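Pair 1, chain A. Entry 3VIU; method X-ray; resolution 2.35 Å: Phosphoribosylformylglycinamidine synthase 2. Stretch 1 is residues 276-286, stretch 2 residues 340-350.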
# COMPACT_ATOMS: atom_id res chain seq x y z
N SER A 276 14.49 -19.96 11.41
CA SER A 276 14.28 -21.19 12.16
C SER A 276 15.49 -21.57 13.00
O SER A 276 15.46 -22.56 13.73
CB SER A 276 13.94 -22.34 11.20
OG SER A 276 12.77 -22.05 10.45
N GLY A 277 16.56 -20.80 12.88
CA GLY A 277 17.76 -21.07 13.65
C GLY A 277 18.52 -22.31 13.24
O GLY A 277 19.30 -22.84 14.02
N LEU A 278 18.29 -22.77 12.02
CA LEU A 278 18.98 -23.95 11.52
C LEU A 278 19.30 -23.74 10.05
O LEU A 278 19.14 -22.64 9.53
CB LEU A 278 18.13 -25.22 11.72
CG LEU A 278 16.65 -25.12 11.38
CD1 LEU A 278 16.51 -24.87 9.88
CD2 LEU A 278 15.91 -26.39 11.81
N GLY A 279 19.76 -24.79 9.37
CA GLY A 279 20.09 -24.67 7.97
C GLY A 279 19.24 -25.52 7.06
O GLY A 279 18.42 -26.32 7.52
N VAL A 280 19.44 -25.36 5.76
CA VAL A 280 18.69 -26.13 4.79
C VAL A 280 19.57 -26.68 3.67
O VAL A 280 20.44 -25.99 3.15
CB VAL A 280 17.56 -25.27 4.18
CG1 VAL A 280 18.12 -23.93 3.77
CG2 VAL A 280 16.95 -25.98 2.96
N GLU A 281 19.36 -27.95 3.34
CA GLU A 281 20.11 -28.60 2.28
C GLU A 281 19.17 -28.66 1.07
O GLU A 281 18.09 -29.25 1.15
CB GLU A 281 20.49 -30.03 2.70
CG GLU A 281 21.34 -30.80 1.68
CD GLU A 281 21.71 -32.21 2.16
OE1 GLU A 281 20.94 -33.17 1.89
OE2 GLU A 281 22.76 -32.35 2.81
N LEU A 282 19.56 -28.02 -0.03
CA LEU A 282 18.74 -28.01 -1.23
C LEU A 282 19.29 -28.96 -2.29
O LEU A 282 20.47 -28.92 -2.63
CB LEU A 282 18.66 -26.58 -1.80
CG LEU A 282 17.97 -26.35 -3.15
CD1 LEU A 282 16.55 -26.90 -3.15
CD2 LEU A 282 17.95 -24.86 -3.45
N HIS A 283 18.43 -29.83 -2.79
CA HIS A 283 18.81 -30.78 -3.83
C HIS A 283 18.24 -30.23 -5.13
O HIS A 283 17.10 -30.50 -5.47
CB HIS A 283 18.19 -32.15 -3.52
CG HIS A 283 18.70 -32.78 -2.26
ND1 HIS A 283 19.83 -33.57 -2.23
CD2 HIS A 283 18.23 -32.73 -0.99
CE1 HIS A 283 20.03 -33.99 -0.99
NE2 HIS A 283 19.08 -33.49 -0.22
N LEU A 284 19.05 -29.46 -5.85
CA LEU A 284 18.57 -28.87 -7.10
C LEU A 284 18.08 -29.87 -8.12
O LEU A 284 17.23 -29.53 -8.94
CB LEU A 284 19.66 -27.99 -7.73
CG LEU A 284 19.86 -26.63 -7.04
CD1 LEU A 284 21.01 -25.87 -7.71
CD2 LEU A 284 18.56 -25.83 -7.09
N ASP A 285 18.58 -31.10 -8.06
CA ASP A 285 18.15 -32.11 -9.02
C ASP A 285 16.69 -32.48 -8.86
O ASP A 285 16.08 -32.99 -9.80
CB ASP A 285 19.01 -33.37 -8.90
CG ASP A 285 20.47 -33.12 -9.19
OD1 ASP A 285 20.77 -32.39 -10.17
OD2 ASP A 285 21.33 -33.65 -8.45
N LEU A 286 16.13 -32.23 -7.69
CA LEU A 286 14.72 -32.56 -7.46
C LEU A 286 13.79 -31.42 -7.84
O LEU A 286 12.57 -31.61 -7.92
CB LEU A 286 14.51 -32.95 -5.99
CG LEU A 286 14.53 -34.45 -5.68
CD1 LEU A 286 15.39 -35.20 -6.65
CD2 LEU A 286 15.01 -34.65 -4.25
N GLU A 340 23.25 -27.74 11.08
CA GLU A 340 24.29 -26.78 10.75
C GLU A 340 23.64 -25.56 10.09
O GLU A 340 23.00 -25.68 9.05
CB GLU A 340 25.31 -27.39 9.78
CG GLU A 340 25.74 -28.79 10.14
CD GLU A 340 24.77 -29.84 9.66
OE1 GLU A 340 23.58 -29.76 10.01
OE2 GLU A 340 25.19 -30.75 8.92
N ARG A 341 23.81 -24.40 10.71
CA ARG A 341 23.21 -23.18 10.18
C ARG A 341 23.89 -22.76 8.89
O ARG A 341 24.70 -21.82 8.85
CB ARG A 341 23.31 -22.07 11.23
CG ARG A 341 22.66 -22.46 12.54
CD ARG A 341 22.40 -21.28 13.43
NE ARG A 341 21.80 -21.72 14.69
CZ ARG A 341 21.38 -20.89 15.64
NH1 ARG A 341 21.49 -19.58 15.48
NH2 ARG A 341 20.85 -21.39 16.76
N VAL A 342 23.54 -23.46 7.81
CA VAL A 342 24.13 -23.20 6.50
C VAL A 342 23.12 -23.45 5.38
O VAL A 342 22.12 -24.15 5.57
CB VAL A 342 25.35 -24.12 6.27
CG1 VAL A 342 25.79 -24.07 4.82
CG2 VAL A 342 26.50 -23.71 7.16
N PHE A 343 23.39 -22.84 4.23
CA PHE A 343 22.56 -23.05 3.06
C PHE A 343 23.46 -23.89 2.16
O PHE A 343 24.37 -23.37 1.52
CB PHE A 343 22.21 -21.72 2.37
CG PHE A 343 21.31 -21.89 1.17
CD1 PHE A 343 21.52 -21.14 0.02
CD2 PHE A 343 20.26 -22.80 1.19
CE1 PHE A 343 20.70 -21.30 -1.10
CE2 PHE A 343 19.44 -22.97 0.09
CZ PHE A 343 19.66 -22.22 -1.06
N ARG A 344 23.21 -25.20 2.15
CA ARG A 344 24.01 -26.12 1.35
C ARG A 344 23.25 -26.48 0.08
O ARG A 344 22.13 -26.99 0.14
CB ARG A 344 24.32 -27.38 2.15
CG ARG A 344 25.24 -28.37 1.44
CD ARG A 344 25.39 -29.63 2.27
NE ARG A 344 25.98 -29.34 3.57
CZ ARG A 344 25.69 -29.99 4.69
NH1 ARG A 344 26.28 -29.66 5.82
NH2 ARG A 344 24.79 -30.97 4.67
N VAL A 345 23.87 -26.23 -1.06
CA VAL A 345 23.23 -26.52 -2.33
C VAL A 345 23.89 -27.69 -3.07
O VAL A 345 25.09 -27.67 -3.37
CB VAL A 345 23.24 -25.27 -3.23
CG1 VAL A 345 22.45 -25.54 -4.50
CG2 VAL A 345 22.64 -24.09 -2.47
N LEU A 346 23.08 -28.72 -3.33
CA LEU A 346 23.55 -29.90 -4.04
C LEU A 346 23.02 -29.92 -5.47
O LEU A 346 21.88 -29.55 -5.73
CB LEU A 346 23.08 -31.18 -3.33
CG LEU A 346 23.63 -31.45 -1.92
CD1 LEU A 346 23.11 -32.79 -1.43
CD2 LEU A 346 25.15 -31.44 -1.94
N PHE A 347 23.88 -30.34 -6.39
CA PHE A 347 23.51 -30.43 -7.79
C PHE A 347 24.32 -31.55 -8.41
O PHE A 347 25.54 -31.61 -8.25
CB PHE A 347 23.80 -29.11 -8.52
CG PHE A 347 23.47 -29.14 -9.98
CD1 PHE A 347 24.48 -29.04 -10.94
CD2 PHE A 347 22.15 -29.26 -10.42
CE1 PHE A 347 24.17 -29.05 -12.31
CE2 PHE A 347 21.84 -29.27 -11.78
CZ PHE A 347 22.85 -29.16 -12.72
N ARG A 348 23.62 -32.44 -9.11
CA ARG A 348 24.25 -33.58 -9.76
C ARG A 348 25.35 -34.20 -8.90
O ARG A 348 26.49 -34.34 -9.33
CB ARG A 348 24.81 -33.15 -11.12
CG ARG A 348 23.73 -32.66 -12.10
CD ARG A 348 24.31 -32.15 -13.42
NE ARG A 348 25.01 -33.19 -14.19
CZ ARG A 348 24.40 -34.08 -14.97
NH1 ARG A 348 25.12 -34.98 -15.63
NH2 ARG A 348 23.07 -34.08 -15.10
N GLY A 349 24.98 -34.55 -7.66
CA GLY A 349 25.91 -35.18 -6.74
C GLY A 349 27.00 -34.36 -6.06
O GLY A 349 27.67 -34.85 -5.16
N GLU A 350 27.16 -33.11 -6.47
CA GLU A 350 28.20 -32.27 -5.89
C GLU A 350 27.67 -31.11 -5.07
O GLU A 350 26.55 -30.64 -5.28
CB GLU A 350 29.08 -31.71 -7.01
CG GLU A 350 29.86 -32.76 -7.75
CD GLU A 350 31.06 -33.25 -6.96
OE1 GLU A 350 30.92 -33.47 -5.73
OE2 GLU A 350 32.14 -33.41 -7.57
O HOH W 1 22.72 -34.21 -6.02
O HOH W 2 20.27 -32.55 -5.88

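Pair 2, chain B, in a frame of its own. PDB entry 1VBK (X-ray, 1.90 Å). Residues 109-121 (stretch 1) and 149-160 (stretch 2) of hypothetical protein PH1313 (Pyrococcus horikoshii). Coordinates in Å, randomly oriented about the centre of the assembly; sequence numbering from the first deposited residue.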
# COMPACT_ATOMS: atom_id res chain seq x y z
N PHE B 109 -9.88 39.28 -30.48
CA PHE B 109 -10.41 38.58 -29.31
C PHE B 109 -11.54 37.61 -29.63
O PHE B 109 -12.07 37.57 -30.74
CB PHE B 109 -10.94 39.58 -28.28
CG PHE B 109 -12.35 40.08 -28.56
CD1 PHE B 109 -12.61 40.95 -29.61
CD2 PHE B 109 -13.41 39.67 -27.75
CE1 PHE B 109 -13.91 41.41 -29.86
CE2 PHE B 109 -14.72 40.12 -28.00
CZ PHE B 109 -14.96 40.99 -29.05
N ARG B 110 -11.91 36.82 -28.62
CA ARG B 110 -13.03 35.90 -28.73
C ARG B 110 -13.60 35.76 -27.33
O ARG B 110 -12.95 36.12 -26.35
CB ARG B 110 -12.59 34.52 -29.24
CG ARG B 110 -11.80 33.67 -28.26
CD ARG B 110 -11.97 32.19 -28.60
NE ARG B 110 -13.33 31.76 -28.29
CZ ARG B 110 -14.04 30.89 -29.00
NH1 ARG B 110 -13.52 30.33 -30.09
NH2 ARG B 110 -15.28 30.59 -28.63
N VAL B 111 -14.82 35.26 -27.24
CA VAL B 111 -15.45 35.04 -25.95
C VAL B 111 -15.72 33.55 -25.90
O VAL B 111 -16.15 32.94 -26.89
CB VAL B 111 -16.79 35.82 -25.81
CG1 VAL B 111 -17.41 35.54 -24.44
CG2 VAL B 111 -16.56 37.32 -25.98
N THR B 112 -15.44 32.95 -24.75
CA THR B 112 -15.65 31.52 -24.56
C THR B 112 -16.53 31.38 -23.33
O THR B 112 -16.14 31.77 -22.23
CB THR B 112 -14.30 30.80 -24.35
OG1 THR B 112 -13.45 31.03 -25.48
CG2 THR B 112 -14.51 29.30 -24.18
N ALA B 113 -17.73 30.85 -23.52
CA ALA B 113 -18.66 30.70 -22.42
C ALA B 113 -19.09 29.27 -22.21
O ALA B 113 -19.19 28.49 -23.16
CB ALA B 113 -19.89 31.58 -22.66
N ARG B 114 -19.33 28.92 -20.95
CA ARG B 114 -19.76 27.58 -20.58
C ARG B 114 -20.81 27.66 -19.48
O ARG B 114 -20.61 28.34 -18.48
CB ARG B 114 -18.58 26.74 -20.08
CG ARG B 114 -17.58 26.33 -21.16
CD ARG B 114 -18.16 25.25 -22.08
NE ARG B 114 -17.22 24.86 -23.12
CZ ARG B 114 -16.91 25.62 -24.17
NH1 ARG B 114 -17.48 26.81 -24.33
NH2 ARG B 114 -16.02 25.19 -25.06
N ARG B 115 -21.94 26.99 -19.68
CA ARG B 115 -22.96 26.95 -18.65
C ARG B 115 -22.71 25.66 -17.89
O ARG B 115 -23.11 24.59 -18.33
CB ARG B 115 -24.37 26.92 -19.25
CG ARG B 115 -24.87 28.26 -19.77
CD ARG B 115 -26.37 28.21 -20.03
NE ARG B 115 -26.73 27.13 -20.94
CZ ARG B 115 -27.97 26.78 -21.25
NH1 ARG B 115 -29.00 27.43 -20.71
NH2 ARG B 115 -28.19 25.78 -22.09
N ILE B 116 -22.00 25.76 -16.78
CA ILE B 116 -21.74 24.56 -16.03
C ILE B 116 -23.05 24.00 -15.53
O ILE B 116 -23.36 22.83 -15.69
CB ILE B 116 -20.84 24.93 -14.84
CG1 ILE B 116 -19.57 25.61 -15.33
CG2 ILE B 116 -20.43 23.65 -14.08
CD1 ILE B 116 -18.80 24.75 -16.33
N THR B 117 -23.89 24.86 -14.95
CA THR B 117 -25.24 24.45 -14.57
C THR B 117 -26.10 25.14 -15.63
O THR B 117 -25.66 26.13 -16.22
CB THR B 117 -25.61 24.91 -13.13
OG1 THR B 117 -25.39 26.32 -12.99
CG2 THR B 117 -24.77 24.16 -12.10
N LYS B 118 -27.31 24.65 -15.87
CA LYS B 118 -28.14 25.21 -16.93
C LYS B 118 -29.29 26.16 -16.60
O LYS B 118 -30.24 26.25 -17.38
CB LYS B 118 -28.71 24.07 -17.78
CG LYS B 118 -27.70 23.00 -18.16
CD LYS B 118 -26.58 23.55 -19.01
CE LYS B 118 -25.61 22.45 -19.42
NZ LYS B 118 -24.51 22.97 -20.28
N GLU B 119 -29.22 26.90 -15.49
CA GLU B 119 -30.32 27.80 -15.17
C GLU B 119 -30.31 29.14 -15.92
O GLU B 119 -31.36 29.75 -16.11
CB GLU B 119 -30.41 28.04 -13.65
CG GLU B 119 -29.34 28.93 -13.03
CD GLU B 119 -27.97 28.29 -13.02
OE1 GLU B 119 -27.89 27.05 -12.88
OE2 GLU B 119 -26.97 29.04 -13.15
N PHE B 120 -29.13 29.59 -16.37
CA PHE B 120 -29.06 30.85 -17.10
C PHE B 120 -29.87 30.71 -18.38
O PHE B 120 -29.77 29.70 -19.08
CB PHE B 120 -27.60 31.21 -17.43
CG PHE B 120 -27.40 32.66 -17.77
CD1 PHE B 120 -27.59 33.65 -16.81
CD2 PHE B 120 -27.02 33.05 -19.05
CE1 PHE B 120 -27.40 35.00 -17.11
CE2 PHE B 120 -26.82 34.39 -19.37
CZ PHE B 120 -27.02 35.37 -18.40
N PRO B 121 -30.69 31.72 -18.72
CA PRO B 121 -31.55 31.74 -19.91
C PRO B 121 -30.88 31.65 -21.29
O PRO B 121 -31.49 31.13 -22.23
CB PRO B 121 -32.33 33.05 -19.75
CG PRO B 121 -32.40 33.22 -18.28
CD PRO B 121 -30.99 32.88 -17.85
N ASP B 149 -5.54 37.93 -29.29
CA ASP B 149 -4.66 38.48 -28.27
C ASP B 149 -5.35 38.34 -26.91
O ASP B 149 -4.69 38.27 -25.88
CB ASP B 149 -4.42 39.98 -28.49
CG ASP B 149 -3.76 40.28 -29.82
OD1 ASP B 149 -4.46 40.83 -30.71
OD2 ASP B 149 -2.56 39.97 -29.98
N ILE B 150 -6.68 38.33 -26.94
CA ILE B 150 -7.46 38.26 -25.72
C ILE B 150 -8.61 37.27 -25.77
O ILE B 150 -9.33 37.20 -26.77
CB ILE B 150 -8.08 39.64 -25.41
CG1 ILE B 150 -6.98 40.69 -25.22
CG2 ILE B 150 -8.99 39.56 -24.18
CD1 ILE B 150 -7.49 42.12 -25.25
N GLU B 151 -8.79 36.51 -24.70
CA GLU B 151 -9.90 35.58 -24.63
C GLU B 151 -10.68 35.90 -23.37
O GLU B 151 -10.12 35.89 -22.27
CB GLU B 151 -9.45 34.13 -24.57
CG GLU B 151 -10.62 33.18 -24.34
CD GLU B 151 -10.20 31.75 -24.10
OE1 GLU B 151 -9.32 31.54 -23.23
OE2 GLU B 151 -10.75 30.85 -24.76
N ILE B 152 -11.96 36.23 -23.52
CA ILE B 152 -12.81 36.52 -22.38
C ILE B 152 -13.52 35.20 -22.08
O ILE B 152 -14.33 34.73 -22.88
CB ILE B 152 -13.89 37.58 -22.71
CG1 ILE B 152 -13.22 38.92 -23.04
CG2 ILE B 152 -14.85 37.75 -21.54
CD1 ILE B 152 -12.45 39.55 -21.89
N GLY B 153 -13.20 34.60 -20.94
CA GLY B 153 -13.81 33.34 -20.56
C GLY B 153 -14.93 33.58 -19.56
O GLY B 153 -14.80 34.44 -18.69
N ILE B 154 -16.01 32.83 -19.69
CA ILE B 154 -17.15 32.99 -18.80
C ILE B 154 -17.73 31.63 -18.41
O ILE B 154 -18.14 30.86 -19.27
CB ILE B 154 -18.28 33.81 -19.48
CG1 ILE B 154 -17.73 35.17 -19.94
CG2 ILE B 154 -19.45 33.99 -18.52
CD1 ILE B 154 -18.72 36.00 -20.74
N GLU B 155 -17.73 31.35 -17.11
CA GLU B 155 -18.28 30.09 -16.62
C GLU B 155 -19.42 30.43 -15.68
O GLU B 155 -19.25 31.20 -14.73
CB GLU B 155 -17.20 29.28 -15.91
CG GLU B 155 -16.13 28.75 -16.86
CD GLU B 155 -15.15 27.80 -16.20
OE1 GLU B 155 -15.51 27.17 -15.19
OE2 GLU B 155 -14.02 27.67 -16.72
N ILE B 156 -20.60 29.87 -15.94
CA ILE B 156 -21.76 30.13 -15.10
C ILE B 156 -22.12 28.87 -14.32
O ILE B 156 -22.26 27.79 -14.88
CB ILE B 156 -22.97 30.57 -15.95
CG1 ILE B 156 -22.55 31.75 -16.84
CG2 ILE B 156 -24.12 30.99 -15.04
CD1 ILE B 156 -23.64 32.27 -17.73
N MET B 157 -22.27 29.03 -13.01
CA MET B 157 -22.56 27.90 -12.16
C MET B 157 -23.37 28.33 -10.95
O MET B 157 -22.96 29.21 -10.19
CB MET B 157 -21.23 27.27 -11.72
CG MET B 157 -21.32 26.11 -10.75
SD MET B 157 -19.71 25.30 -10.60
CE MET B 157 -18.80 26.51 -9.63
N GLN B 158 -24.55 27.73 -10.79
CA GLN B 158 -25.44 28.03 -9.68
C GLN B 158 -25.63 29.52 -9.41
O GLN B 158 -25.36 29.99 -8.31
CB GLN B 158 -24.92 27.34 -8.41
CG GLN B 158 -24.79 25.84 -8.53
CD GLN B 158 -24.35 25.17 -7.24
OE1 GLN B 158 -24.05 23.98 -7.23
NE2 GLN B 158 -24.32 25.93 -6.15
N GLY B 159 -26.10 30.26 -10.41
CA GLY B 159 -26.35 31.68 -10.24
C GLY B 159 -25.17 32.63 -10.16
O GLY B 159 -25.35 33.83 -9.95
N LYS B 160 -23.96 32.10 -10.31
CA LYS B 160 -22.76 32.93 -10.26
C LYS B 160 -22.03 32.83 -11.59
O LYS B 160 -22.02 31.78 -12.23
CB LYS B 160 -21.80 32.46 -9.16
CG LYS B 160 -22.38 32.45 -7.75
CD LYS B 160 -22.70 33.85 -7.26
CE LYS B 160 -23.19 33.81 -5.81
NZ LYS B 160 -23.56 35.17 -5.33

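Both pairs set two parallel strands side by side and end the second in a type I' turn. In pair 1 the axes of strands 279-283 and 342-347 approach to 4.7 Å at 13°; in pair 2 those of 109-115 and 150-157 approach to 4.6 Å at 11°. Superposing N, CA and C of 14 central residues gives an RMSD of 0.8 Å.

The hydrogen-bond ladder confirms the register. In pair 1, Leu282(A) N donates to Arg344(A) O (2.8 Å) and Leu346(A) N to Leu282(A) O (2.7 Å). At the matching positions of pair 2, Arg114(B) N donates to Ile154(B) O (2.8 Å) and Ile156(B) N to Arg114(B) O (3.0 Å). The next rung differs in quality: Leu284(A) N to Leu346(A) O is 2.8 Å with an angle of 150°, whereas Ile116(B) N to Ile156(B) O, also 2.8 Å, is weak at 129°.

Along the strands, equivalent backbones carry unlike chemistry. Glu281(A) matches Ala113(B), and Arg344(A) matches Ile154(B). Pair 1 therefore places a salt bridge, Arg344(A) NH2 to Glu281(A) OE2 at 3.1 Å, where pair 2 has an apolar contact, Ala113(B) CB to Ile154(B) CB at 4.2 Å. On the other face, Phe343(A) fills space beside Val280(A), with CD2 3.5 Å from Val280(A) CG1. Its counterpart Gly153(B) has no side chain, and Thr112(B), at the Val280(A) position, instead donates from OG1 to Glu151(B) OE2 (2.8 Å).

Agreement is tightest near the C-terminal ends of the strands. Leu284(A) and Ile116(B) have CA atoms 0.2 Å apart and side-chain centres 0.7 Å apart. Both point toward the opposite stretch: Leu284(A) CB lies 3.9 Å from Phe347(A) CD2, and Ile116(B) CB lies 3.9 Å from Met157(B) CB and Ile116(B) CG2 3.9 Å from Met157(B) SD, so an aromatic ring and a thioether serve as matching partners.

The turn, Phe347(A) to Glu350(A) or Met157(B) to Lys160(B), leaves backbone amides that bond to the first stretch directly or through a water. Asp285(A) OD1 accepts from Arg348(A) N at 3.0 Å, with a weak second bond from the same nitrogen to Asp285(A) OD2 at 2.7 Å. Its counterpart Thr117(B) does this with a hydroxyl, OG1 accepting from Gln158(B) N at 2.7 Å while donating to Glu119(B) OE1 at 2.6 Å. The following glycine, at positive phi in both, is reached differently: water 1 bridges Gly349(A) N (2.8 Å) and Asp285(A) OD2 (2.9 Å), whereas Glu119(B) OE2 accepts directly from Gly159(B) N at 3.1 Å.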